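Local coordinates for 2-dehydropantoate 2-reductase (Bacillus subtilis, PDB 3EGO), which probably catalyses the NADPH-dependent reduction of ketopantoate to pantoic acid, a step in the biosynthesis of pantothenate, at residues A[139-152]-A[165-177]. Residues are numbered along the deposited sequence; the frame is centred on the assembly and turned at random.
Sequences LGAIKWSAFDDAEP and DFPIYYETDWYRL
Ile-142 and Trp-144 each spend both backbone polar atoms on the neighbouring strand, a compact example of how a parallel edge pair is satisfied. Ile-142 N donates to Pro-167 O (3.1 Å, 168° at the hydrogen) and Ile-142 O takes Tyr-169 N; Trp-144 N then reaches Tyr-169 O, and Trp-144 O receives Glu-171 N at 2.7 Å. Lys-143 and Ser-145, between and beyond them, bond through their backbones to Ile-121 and Val-119 of strand 116-128, while Lys-143 NZ forms a salt bridge with Glu-123. Where the ladder ends, Ser-145 OG, turned beside its own backbone N (chi1 -57°), donates to Glu-171 O at 2.9 Å from above the carbonyl plane. Waters extend the pairing at both ends: one donates to Gly-140 O and Asp-165 O, another to Ala-146 O and Thr-172 O; a third accepts from Asp-148 N and, weakly, from Trp-174 NE1. Ala-146 N, buried at the ring edge of Tyr-170, has no polar partner. Trp-144, its CG wedged between backbone N and carbonyl carbon (chi1 62°), presents the face of its six-membered ring to the edge of Tyr-170, planes at 55°; Tyr-170 CD1 lies 3.5 Å from Trp-144 CH2, and Ile-168 CG2 meets Trp-144 CD1. With an alanine in place of Trp-144, the Tyr-170 edge is likely to lose its aromatic face and a gap to open beside Ile-168. Farther on, Phe-147 turns its edge to the six-membered ring of Trp-174, centroids 4.9 Å apart. Main-chain bonds thus add strand 168-170 to the Rossmann-type domain's sheet, and the Phe-147/Trp-174 pair, with Leu-177 packed on Ser-145, brings against it the start of helix 174-195, which carries the probable proton donor Lys-181.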
loop_
_atom_site.group_PDB
_atom_site.type_symbol
_atom_site.label_atom_id
_atom_site.label_comp_id
_atom_site.label_asym_id
_atom_site.label_seq_id
_atom_site.Cartn_x
_atom_site.Cartn_y
_atom_site.Cartn_z
ATOM N N LEU A 139 7.731 -24.998 18.665
ATOM C CA LEU A 139 7.865 -25.313 20.058
ATOM C C LEU A 139 8.570 -24.147 20.723
ATOM O O LEU A 139 9.802 -24.048 20.687
ATOM C CB LEU A 139 8.652 -26.618 20.230
ATOM C CG LEU A 139 8.139 -27.818 19.406
ATOM C CD1 LEU A 139 9.020 -29.072 19.633
ATOM C CD2 LEU A 139 6.692 -28.139 19.779
ATOM N N GLY A 140 7.791 -23.260 21.323
ATOM C CA GLY A 140 8.319 -22.046 21.938
ATOM C C GLY A 140 8.110 -22.051 23.434
ATOM O O GLY A 140 8.336 -23.066 24.129
ATOM N N ALA A 141 7.607 -20.929 23.932
ATOM C CA ALA A 141 7.390 -20.723 25.358
ATOM C C ALA A 141 6.392 -19.600 25.517
ATOM O O ALA A 141 6.104 -18.894 24.551
ATOM C CB ALA A 141 8.721 -20.312 26.020
ATOM N N ILE A 142 5.869 -19.440 26.724
ATOM C CA ILE A 142 5.150 -18.243 27.108
ATOM C C ILE A 142 5.996 -17.544 28.140
ATOM O O ILE A 142 6.577 -18.189 29.019
ATOM C CB ILE A 142 3.772 -18.566 27.683
ATOM C CG1 ILE A 142 2.838 -19.022 26.534
ATOM C CG2 ILE A 142 3.162 -17.340 28.432
ATOM C CD1 ILE A 142 1.391 -19.494 27.065
ATOM N N LYS A 143 6.102 -16.228 28.023
ATOM C CA LYS A 143 6.795 -15.421 29.042
ATOM C C LYS A 143 5.838 -14.388 29.598
ATOM O O LYS A 143 5.060 -13.762 28.868
ATOM C CB LYS A 143 8.036 -14.748 28.426
ATOM C CG LYS A 143 9.123 -15.739 27.984
ATOM C CD LYS A 143 10.191 -15.060 27.160
ATOM C CE LYS A 143 11.462 -15.918 27.044
ATOM N NZ LYS A 143 12.137 -15.688 25.742
ATOM N N TRP A 144 5.852 -14.201 30.906
ATOM C CA TRP A 144 4.882 -13.304 31.517
ATOM C C TRP A 144 5.552 -12.436 32.596
ATOM O O TRP A 144 6.647 -12.772 33.069
ATOM C CB TRP A 144 3.708 -14.071 32.133
ATOM C CG TRP A 144 4.151 -14.965 33.219
ATOM C CD1 TRP A 144 4.750 -16.197 33.090
ATOM C CD2 TRP A 144 4.061 -14.697 34.622
ATOM N NE1 TRP A 144 5.045 -16.703 34.340
ATOM C CE2 TRP A 144 4.615 -15.811 35.299
ATOM C CE3 TRP A 144 3.557 -13.617 35.371
ATOM C CZ2 TRP A 144 4.721 -15.869 36.722
ATOM C CZ3 TRP A 144 3.641 -13.674 36.788
ATOM C CH2 TRP A 144 4.225 -14.803 37.441
ATOM N N SER A 145 4.877 -11.341 32.959
ATOM C CA SER A 145 5.355 -10.387 33.970
ATOM C C SER A 145 4.155 -9.894 34.730
ATOM O O SER A 145 3.036 -9.971 34.208
ATOM C CB SER A 145 5.987 -9.188 33.291
ATOM O OG SER A 145 7.038 -9.592 32.436
ATOM N N ALA A 146 4.350 -9.362 35.944
ATOM C CA ALA A 146 3.292 -8.634 36.646
ATOM C C ALA A 146 3.059 -7.239 36.055
ATOM O O ALA A 146 4.001 -6.514 35.735
ATOM C CB ALA A 146 3.645 -8.470 38.211
ATOM N N PHE A 147 1.815 -6.839 35.926
ATOM C CA PHE A 147 1.560 -5.488 35.421
ATOM C C PHE A 147 1.135 -4.652 36.629
ATOM O O PHE A 147 0.325 -5.072 37.457
ATOM C CB PHE A 147 0.500 -5.483 34.315
ATOM C CG PHE A 147 0.203 -4.122 33.724
ATOM C CD1 PHE A 147 0.981 -3.589 32.704
ATOM C CD2 PHE A 147 -0.881 -3.389 34.168
ATOM C CE1 PHE A 147 0.669 -2.330 32.140
ATOM C CE2 PHE A 147 -1.171 -2.135 33.615
ATOM C CZ PHE A 147 -0.393 -1.614 32.610
ATOM N N ASP A 148 1.702 -3.467 36.709
ATOM C CA ASP A 148 1.421 -2.570 37.799
ATOM C C ASP A 148 1.830 -3.295 39.080
ATOM O O ASP A 148 2.927 -3.833 39.154
ATOM C CB ASP A 148 -0.054 -2.190 37.805
ATOM C CG ASP A 148 -0.302 -0.861 38.498
ATOM O OD1 ASP A 148 0.681 -0.113 38.703
ATOM O OD2 ASP A 148 -1.468 -0.570 38.843
ATOM N N ASP A 149 0.934 -3.350 40.056
ATOM C CA ASP A 149 1.319 -3.821 41.375
ATOM C C ASP A 149 0.852 -5.244 41.663
ATOM O O ASP A 149 0.542 -5.581 42.812
ATOM C CB ASP A 149 0.747 -2.881 42.438
ATOM N N ALA A 150 0.773 -6.081 40.634
ATOM C CA ALA A 150 0.346 -7.445 40.874
ATOM C C ALA A 150 1.483 -8.293 41.437
ATOM O O ALA A 150 2.652 -8.157 41.052
ATOM C CB ALA A 150 -0.280 -8.087 39.603
ATOM N N GLU A 151 1.102 -9.185 42.343
ATOM C CA GLU A 151 1.994 -10.072 43.043
ATOM C C GLU A 151 2.311 -11.309 42.196
ATOM O O GLU A 151 1.419 -12.116 41.938
ATOM C CB GLU A 151 1.237 -10.536 44.293
ATOM C CG GLU A 151 1.998 -11.400 45.214
ATOM C CD GLU A 151 1.082 -11.992 46.283
ATOM O OE1 GLU A 151 1.514 -12.939 46.942
ATOM O OE2 GLU A 151 -0.054 -11.507 46.453
ATOM N N PRO A 152 3.573 -11.465 41.767
ATOM C CA PRO A 152 3.931 -12.554 40.862
ATOM C C PRO A 152 3.668 -13.904 41.492
ATOM O O PRO A 152 3.248 -14.846 40.800
ATOM C CB PRO A 152 5.432 -12.374 40.647
ATOM C CG PRO A 152 5.759 -11.008 41.133
ATOM C CD PRO A 152 4.712 -10.593 42.094
ATOM N N ASP A 165 6.854 -29.215 26.625
ATOM C CA ASP A 165 6.775 -28.462 25.369
ATOM C C ASP A 165 5.968 -27.192 25.500
ATOM O O ASP A 165 5.829 -26.469 24.508
ATOM C CB ASP A 165 6.188 -29.299 24.224
ATOM C CG ASP A 165 7.092 -30.452 23.792
ATOM O OD1 ASP A 165 8.324 -30.281 23.710
ATOM O OD2 ASP A 165 6.534 -31.500 23.463
ATOM N N PHE A 166 5.489 -26.926 26.724
ATOM C CA PHE A 166 4.721 -25.758 27.074
ATOM C C PHE A 166 5.415 -25.028 28.229
ATOM O O PHE A 166 4.818 -24.815 29.230
ATOM C CB PHE A 166 3.272 -26.137 27.500
ATOM C CG PHE A 166 2.267 -25.001 27.368
ATOM C CD1 PHE A 166 1.942 -24.446 26.105
ATOM C CD2 PHE A 166 1.648 -24.472 28.515
ATOM C CE1 PHE A 166 0.993 -23.364 26.008
ATOM C CE2 PHE A 166 0.710 -23.425 28.429
ATOM C CZ PHE A 166 0.393 -22.860 27.170
ATOM N N PRO A 167 6.716 -24.716 28.102
ATOM C CA PRO A 167 7.330 -24.018 29.247
ATOM C C PRO A 167 6.803 -22.602 29.449
ATOM O O PRO A 167 6.409 -21.914 28.476
ATOM C CB PRO A 167 8.826 -23.979 28.871
ATOM C CG PRO A 167 8.809 -24.005 27.400
ATOM C CD PRO A 167 7.699 -24.968 27.037
ATOM N N ILE A 168 6.838 -22.146 30.695
ATOM C CA ILE A 168 6.361 -20.830 31.022
ATOM C C ILE A 168 7.390 -20.149 31.926
ATOM O O ILE A 168 7.828 -20.756 32.927
ATOM C CB ILE A 168 4.977 -20.912 31.710
ATOM C CG1 ILE A 168 3.957 -21.486 30.705
ATOM C CG2 ILE A 168 4.513 -19.534 32.095
ATOM C CD1 ILE A 168 2.536 -21.771 31.324
ATOM N N TYR A 169 7.822 -18.929 31.544
ATOM C CA TYR A 169 8.932 -18.247 32.231
ATOM C C TYR A 169 8.471 -16.898 32.713
ATOM O O TYR A 169 7.758 -16.197 31.988
ATOM C CB TYR A 169 10.101 -18.045 31.264
ATOM C CG TYR A 169 10.585 -19.325 30.702
ATOM C CD1 TYR A 169 11.061 -20.342 31.547
ATOM C CD2 TYR A 169 10.583 -19.547 29.329
ATOM C CE1 TYR A 169 11.480 -21.560 31.032
ATOM C CE2 TYR A 169 11.019 -20.753 28.827
ATOM C CZ TYR A 169 11.457 -21.742 29.692
ATOM O OH TYR A 169 11.923 -22.923 29.156
ATOM N N TYR A 170 8.852 -16.545 33.942
ATOM C CA TYR A 170 8.533 -15.229 34.491
ATOM C C TYR A 170 9.642 -14.267 34.135
ATOM O O TYR A 170 10.813 -14.641 34.204
ATOM C CB TYR A 170 8.425 -15.328 36.014
ATOM C CG TYR A 170 8.333 -13.994 36.706
ATOM C CD1 TYR A 170 7.198 -13.206 36.592
ATOM C CD2 TYR A 170 9.395 -13.510 37.473
ATOM C CE1 TYR A 170 7.118 -11.976 37.234
ATOM C CE2 TYR A 170 9.314 -12.282 38.114
ATOM C CZ TYR A 170 8.182 -11.531 37.981
ATOM O OH TYR A 170 8.109 -10.304 38.605
ATOM N N GLU A 171 9.291 -13.041 33.746
ATOM C CA GLU A 171 10.301 -11.991 33.487
ATOM C C GLU A 171 9.936 -10.794 34.387
ATOM O O GLU A 171 8.769 -10.507 34.587
ATOM C CB GLU A 171 10.347 -11.588 32.007
ATOM C CG GLU A 171 10.646 -12.746 31.032
ATOM C CD GLU A 171 12.147 -13.064 30.902
ATOM O OE1 GLU A 171 12.915 -12.657 31.802
ATOM O OE2 GLU A 171 12.559 -13.719 29.908
ATOM N N THR A 172 10.918 -10.097 34.954
ATOM C CA THR A 172 10.556 -9.055 35.923
ATOM C C THR A 172 10.062 -7.753 35.292
ATOM O O THR A 172 9.283 -7.028 35.899
ATOM C CB THR A 172 11.722 -8.722 36.863
ATOM O OG1 THR A 172 12.880 -8.464 36.059
ATOM C CG2 THR A 172 11.989 -9.895 37.780
ATOM N N ASP A 173 10.479 -7.471 34.068
ATOM C CA ASP A 173 10.127 -6.184 33.433
ATOM C C ASP A 173 9.115 -6.341 32.281
ATOM O O ASP A 173 9.491 -6.703 31.162
ATOM C CB ASP A 173 11.379 -5.536 32.890
ATOM C CG ASP A 173 11.098 -4.164 32.263
ATOM O OD1 ASP A 173 9.992 -3.595 32.460
ATOM O OD2 ASP A 173 12.011 -3.662 31.589
ATOM N N TRP A 174 7.866 -6.043 32.574
ATOM C CA TRP A 174 6.768 -6.213 31.618
ATOM C C TRP A 174 7.032 -5.320 30.400
ATOM O O TRP A 174 6.794 -5.716 29.250
ATOM C CB TRP A 174 5.401 -5.912 32.285
ATOM C CG TRP A 174 5.060 -4.454 32.470
ATOM C CD1 TRP A 174 5.123 -3.738 33.631
ATOM C CD2 TRP A 174 4.569 -3.541 31.463
ATOM N NE1 TRP A 174 4.725 -2.434 33.408
ATOM C CE2 TRP A 174 4.393 -2.285 32.086
ATOM C CE3 TRP A 174 4.291 -3.662 30.095
ATOM C CZ2 TRP A 174 3.927 -1.152 31.387
ATOM C CZ3 TRP A 174 3.842 -2.550 29.404
ATOM C CH2 TRP A 174 3.655 -1.307 30.059
ATOM N N TYR A 175 7.597 -4.134 30.634
ATOM C CA TYR A 175 7.699 -3.182 29.534
ATOM C C TYR A 175 8.774 -3.599 28.559
ATOM O O TYR A 175 8.585 -3.563 27.338
ATOM C CB TYR A 175 7.914 -1.755 30.052
ATOM C CG TYR A 175 7.980 -0.742 28.926
ATOM C CD1 TYR A 175 6.822 -0.164 28.412
ATOM C CD2 TYR A 175 9.197 -0.377 28.373
ATOM C CE1 TYR A 175 6.891 0.765 27.368
ATOM C CE2 TYR A 175 9.272 0.557 27.338
ATOM C CZ TYR A 175 8.122 1.114 26.852
ATOM O OH TYR A 175 8.213 2.032 25.826
ATOM N N ARG A 176 9.903 -4.058 29.080
ATOM C CA ARG A 176 10.935 -4.600 28.228
ATOM C C ARG A 176 10.468 -5.844 27.459
ATOM O O ARG A 176 10.797 -6.048 26.257
ATOM C CB ARG A 176 12.154 -4.972 29.083
ATOM C CG ARG A 176 13.295 -5.498 28.247
ATOM C CD ARG A 176 14.544 -5.737 29.099
ATOM N NE ARG A 176 14.947 -4.524 29.813
ATOM C CZ ARG A 176 15.889 -4.481 30.751
ATOM N NH1 ARG A 176 16.530 -5.591 31.105
ATOM N NH2 ARG A 176 16.181 -3.327 31.342
ATOM N N LEU A 177 9.740 -6.704 28.165
ATOM C CA LEU A 177 9.242 -7.945 27.542
ATOM C C LEU A 177 8.408 -7.638 26.265
ATOM O O LEU A 177 8.692 -8.135 25.155
ATOM C CB LEU A 177 8.404 -8.726 28.579
ATOM C CG LEU A 177 7.910 -10.081 28.034
ATOM C CD1 LEU A 177 9.035 -10.923 27.432
ATOM C CD2 LEU A 177 7.190 -10.823 29.131
HETATM O O HOH W 1 8.169 -25.659 23.507
HETATM O O HOH W 2 6.781 -6.125 35.734
HETATM O O HOH W 3 3.188 -1.325 35.562
#